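Side-chain contacts in cyanuric acid amidohydrolase (Azorhizobium caulinodans, PDB 4NQ3), which catalyses the hydrolytic opening of the s-triazine ring of cyanuric acid, giving carboxybiuret, which spontaneously decarboxylates to biuret: residues Gly292-Gly296 and Lys297-Met301; Gly323-His327 and Thr328-Val332. All blocks are in the same frame, centred on the assembly; numbering follows the deposited sequence.

Contact 1. Residues Gly292-Gly296 and Lys297-Met301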
loop_
_atom_site.group_PDB
_atom_site.type_symbol
_atom_site.label_atom_id
_atom_site.label_comp_id
_atom_site.label_asym_id
_atom_site.label_seq_id
_atom_site.Cartn_x
_atom_site.Cartn_y
_atom_site.Cartn_z
ATOM N N GLY A 292 -9.091 -5.021 19.329
ATOM C CA GLY A 292 -9.696 -4.953 18.019
ATOM C C GLY A 292 -10.966 -4.138 18.032
ATOM O O GLY A 292 -11.644 -4.041 17.009
ATOM N N ARG A 293 -11.256 -3.497 19.163
ATOM C CA ARG A 293 -12.481 -2.704 19.289
ATOM C C ARG A 293 -12.211 -1.314 19.853
ATOM O O ARG A 293 -11.269 -1.120 20.620
ATOM C CB ARG A 293 -13.517 -3.416 20.188
ATOM C CG ARG A 293 -13.756 -4.893 19.885
ATOM C CD ARG A 293 -14.954 -5.463 20.649
ATOM N NE ARG A 293 -15.361 -6.777 20.122
ATOM C CZ ARG A 293 -16.390 -6.991 19.286
ATOM N NH1 ARG A 293 -17.163 -5.986 18.873
ATOM N NH2 ARG A 293 -16.659 -8.225 18.867
ATOM N N ILE A 294 -13.044 -0.351 19.459
ATOM C CA ILE A 294 -13.117 0.937 20.137
ATOM C C ILE A 294 -14.540 1.135 20.677
ATOM O O ILE A 294 -15.509 1.214 19.901
ATOM C CB ILE A 294 -12.735 2.102 19.205
ATOM C CG1 ILE A 294 -11.347 1.849 18.605
ATOM C CG2 ILE A 294 -12.817 3.436 19.951
ATOM C CD1 ILE A 294 -10.879 2.913 17.647
ATOM N N ARG A 295 -14.642 1.210 22.009
ATOM C CA ARG A 295 -15.911 1.384 22.731
ATOM C C ARG A 295 -16.972 0.389 22.262
ATOM O O ARG A 295 -18.121 0.756 22.024
ATOM C CB ARG A 295 -16.404 2.829 22.596
ATOM C CG ARG A 295 -15.392 3.851 23.119
ATOM C CD ARG A 295 -15.918 5.271 23.151
ATOM N NE ARG A 295 -14.926 6.208 23.672
ATOM C CZ ARG A 295 -15.067 7.537 23.684
ATOM N NH1 ARG A 295 -16.167 8.085 23.184
ATOM N NH2 ARG A 295 -14.104 8.322 24.185
ATOM N N GLY A 296 -16.556 -0.873 22.161
ATOM C CA GLY A 296 -17.397 -1.991 21.787
ATOM C C GLY A 296 -17.448 -2.277 20.295
ATOM O O GLY A 296 -17.783 -3.394 19.892
ATOM N N LYS A 297 -17.086 -1.287 19.477
ATOM C CA LYS A 297 -17.255 -1.366 18.020
ATOM C C LYS A 297 -15.961 -1.860 17.390
ATOM O O LYS A 297 -14.895 -1.352 17.720
ATOM C CB LYS A 297 -17.626 0.007 17.449
ATOM C CG LYS A 297 -18.779 0.701 18.173
ATOM C CD LYS A 297 -20.096 -0.060 18.056
ATOM C CE LYS A 297 -21.212 0.619 18.860
ATOM N NZ LYS A 297 -21.509 2.015 18.391
ATOM N N ARG A 298 -16.031 -2.850 16.506
ATOM C CA ARG A 298 -14.804 -3.419 15.954
ATOM C C ARG A 298 -14.141 -2.429 15.019
ATOM O O ARG A 298 -14.808 -1.582 14.434
ATOM C CB ARG A 298 -15.058 -4.738 15.220
ATOM C CG ARG A 298 -15.352 -4.612 13.722
ATOM C CD ARG A 298 -15.825 -5.952 13.129
ATOM N NE ARG A 298 -14.864 -6.479 12.171
ATOM C CZ ARG A 298 -15.007 -6.427 10.848
ATOM N NH1 ARG A 298 -14.063 -6.931 10.054
ATOM N NH2 ARG A 298 -16.094 -5.883 10.311
ATOM N N HIS A 299 -12.818 -2.496 14.938
ATOM C CA HIS A 299 -12.087 -1.719 13.954
ATOM C C HIS A 299 -11.255 -2.697 13.153
ATOM O O HIS A 299 -11.090 -3.843 13.567
ATOM C CB HIS A 299 -11.209 -0.660 14.623
ATOM C CG HIS A 299 -10.087 -1.231 15.430
ATOM N ND1 HIS A 299 -9.047 -1.939 14.862
ATOM C CD2 HIS A 299 -9.842 -1.205 16.761
ATOM C CE1 HIS A 299 -8.208 -2.322 15.810
ATOM N NE2 HIS A 299 -8.667 -1.890 16.971
ATOM N N THR A 300 -10.697 -2.249 12.037
ATOM C CA THR A 300 -10.013 -3.170 11.140
ATOM C C THR A 300 -8.511 -2.917 11.037
ATOM O O THR A 300 -7.868 -3.409 10.107
ATOM C CB THR A 300 -10.592 -3.089 9.720
ATOM O OG1 THR A 300 -10.269 -1.813 9.159
ATOM C CG2 THR A 300 -12.113 -3.272 9.725
HETATM N N MSE A 301 -7.954 -2.160 11.986
HETATM C CA MSE A 301 -6.566 -1.691 11.888
HETATM C C MSE A 301 -5.542 -2.807 12.030
HETATM O O MSE A 301 -4.457 -2.739 11.435
HETATM C CB MSE A 301 -6.291 -0.617 12.932
HETATM C CG MSE A 301 -7.047 0.653 12.687
HETATM SE SE MSE A 301 -6.613 2.021 13.980
HETATM C CE MSE A 301 -7.654 1.426 15.517
#

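Contact 2. Residues Gly323-His327 and Thr328-Val332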
loop_
_atom_site.group_PDB
_atom_site.type_symbol
_atom_site.label_atom_id
_atom_site.label_comp_id
_atom_site.label_asym_id
_atom_site.label_seq_id
_atom_site.Cartn_x
_atom_site.Cartn_y
_atom_site.Cartn_z
ATOM N N GLY A 323 -9.518 18.211 14.787
ATOM C CA GLY A 323 -10.885 18.687 14.906
ATOM C C GLY A 323 -11.111 19.537 16.148
ATOM O O GLY A 323 -12.040 20.351 16.200
ATOM N N VAL A 324 -10.258 19.354 17.147
ATOM C CA VAL A 324 -10.407 20.045 18.416
ATOM C C VAL A 324 -9.567 21.296 18.416
ATOM O O VAL A 324 -9.978 22.355 18.891
ATOM C CB VAL A 324 -9.983 19.155 19.611
ATOM C CG1 VAL A 324 -9.933 19.968 20.891
ATOM C CG2 VAL A 324 -10.930 17.952 19.755
ATOM N N VAL A 325 -8.365 21.169 17.889
ATOM C CA VAL A 325 -7.401 22.234 18.044
ATOM C C VAL A 325 -7.436 23.154 16.815
ATOM O O VAL A 325 -6.868 24.237 16.829
ATOM C CB VAL A 325 -5.991 21.638 18.308
ATOM C CG1 VAL A 325 -5.473 20.947 17.077
ATOM C CG2 VAL A 325 -5.029 22.697 18.761
ATOM N N GLY A 326 -8.147 22.748 15.766
ATOM C CA GLY A 326 -8.378 23.640 14.639
ATOM C C GLY A 326 -7.326 23.783 13.544
ATOM O O GLY A 326 -7.471 24.607 12.642
ATOM N N HIS A 327 -6.259 22.996 13.617
ATOM C CA HIS A 327 -5.242 22.995 12.568
ATOM C C HIS A 327 -4.579 21.644 12.452
ATOM O O HIS A 327 -4.829 20.755 13.257
ATOM C CB HIS A 327 -4.197 24.065 12.822
ATOM C CG HIS A 327 -3.315 23.791 13.996
ATOM N ND1 HIS A 327 -2.054 23.248 13.869
ATOM C CD2 HIS A 327 -3.496 24.022 15.320
ATOM C CE1 HIS A 327 -1.500 23.145 15.066
ATOM N NE2 HIS A 327 -2.355 23.609 15.963
ATOM N N THR A 328 -3.752 21.478 11.429
ATOM C CA THR A 328 -3.228 20.158 11.123
ATOM C C THR A 328 -1.734 20.039 11.328
ATOM O O THR A 328 -1.151 19.005 11.024
ATOM C CB THR A 328 -3.548 19.773 9.704
ATOM O OG1 THR A 328 -2.979 20.756 8.839
ATOM C CG2 THR A 328 -5.060 19.710 9.513
ATOM N N GLU A 329 -1.105 21.089 11.839
ATOM C CA GLU A 329 0.333 21.035 12.080
ATOM C C GLU A 329 0.575 20.460 13.480
ATOM O O GLU A 329 1.073 21.145 14.357
ATOM C CB GLU A 329 0.974 22.423 11.944
ATOM C CG GLU A 329 2.292 22.486 11.173
ATOM C CD GLU A 329 2.678 23.924 10.819
ATOM O OE1 GLU A 329 2.760 24.751 11.751
ATOM O OE2 GLU A 329 2.866 24.245 9.617
ATOM N N ILE A 330 0.168 19.212 13.692
ATOM C CA ILE A 330 0.337 18.542 14.986
ATOM C C ILE A 330 1.243 17.304 14.905
ATOM O O ILE A 330 1.307 16.629 13.877
ATOM C CB ILE A 330 -1.032 18.140 15.574
ATOM C CG1 ILE A 330 -1.756 17.210 14.630
ATOM C CG2 ILE A 330 -1.944 19.337 15.699
ATOM C CD1 ILE A 330 -3.210 17.169 14.953
ATOM N N TYR A 331 1.918 16.995 16.007
ATOM C CA TYR A 331 2.852 15.872 16.058
ATOM C C TYR A 331 2.126 14.649 16.609
ATOM O O TYR A 331 1.841 14.569 17.790
ATOM C CB TYR A 331 4.093 16.238 16.906
ATOM C CG TYR A 331 5.080 15.096 17.112
ATOM C CD1 TYR A 331 4.812 14.085 18.021
ATOM C CD2 TYR A 331 6.281 15.030 16.412
ATOM C CE1 TYR A 331 5.683 13.040 18.223
ATOM C CE2 TYR A 331 7.172 13.975 16.614
ATOM C CZ TYR A 331 6.856 12.979 17.526
ATOM O OH TYR A 331 7.692 11.901 17.770
ATOM N N VAL A 332 1.768 13.726 15.730
ATOM C CA VAL A 332 1.118 12.477 16.121
ATOM C C VAL A 332 1.956 11.285 15.711
ATOM O O VAL A 332 2.335 11.152 14.564
ATOM C CB VAL A 332 -0.252 12.327 15.478
ATOM C CG1 VAL A 332 -0.896 11.023 15.914
ATOM C CG2 VAL A 332 -1.116 13.514 15.830
#

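Contact 1. Residues Gly292-Gly296 and Lys297-Met301
I294 and K297 form the hydrogen-bonded pair that closes a beta hairpin with a two-residue loop, a type I' turn from I294 to K297 with R295 and G296 at its tip. I294 N donates to K297 O at 2.7 Å, and K297 N returns the bond to I294 O. One step back, R293 and R298 make the non-hydrogen-bonded pair, with their side chains on the opposite face from those of I294 and K297. The extended R293 chain sends NH1 to G296 O at 2.9 Å, a bond that braces the turn from one face. At the open end H299 N donates to G292 O. H299 CG lies between its backbone N and carbonyl carbon (chi1 67°), which sets one face of the ring against G292 O, while CE of M301, a selenomethionine, sits 3.5 Å above the centre of the other. The sandwiched imidazole is held against rotation by S289 O, bound to NE2, and by M301 N, which approaches ND1 in the ring plane. The I294 side chain crosses that of M301 at about a right angle, its CD1 4.1 Å from M301 CE. Farther out, K297 NZ pairs with E278 of a second subunit, and R298 NH1 forms a salt bridge with OE1 of E42 in that same subunit.

Contact 2. Residues Gly323-His327 and Thr328-Val332
Between V325 and I330 the backbone leaves helix 309-325 at G326, whose phi of 83° is positive, and bends again in an inverse gamma turn centred on E329. H327 reaches along the turn. Its CG sits between the backbone N and the carbonyl carbon (chi1 69°), which folds the ring forward over the following residues and lets ND1 accept E329 N at 3.1 Å. The donor is tilted from the ring plane and the bond is rather bent, at 139°. E329 CB lies in that plane at the same edge, 3.7 Å from ND1. On the far side of the ring NE2 is bound to T280 O, so the buried imidazole joins the turn to the loop before strand 281-286. I330 CG2 packs 3.9 Å from H327 CE1 and 4.1 Å from V325 CG1, linking the ring to the last turn of the helix. A leucine in place of H327 would probably leave E329 N and T280 O without their shared partner and the turn freer to shift. The E329 carboxylate leads away to a salt bridge with R8. The whole is the helix-to-strand return of a beta-alpha-beta crossover, delivering strand 331-334 with the substrate-binding S333.

Both contacts lie in what is predicted to be the third repeating unit, in the connection between the parallel neighbours strand 281-286 and strand 331-334. Beyond strand 281-286, contact 1 closes the short hairpin loop; the chain then runs through helix 309-325 to contact 2, which closes the turn into strand 331-334. The two are in series, neither nested nor crossing, and within one chain they do not touch: their centres are 23 Å apart and their nearest atoms about 11 Å. The tetramer brings together what the monomer separates. R295 NH1 donates to G326 O of a second subunit, and K297 packs on H327 and T328 there, so the hairpin of one copy meets the helix-to-strand turn of another.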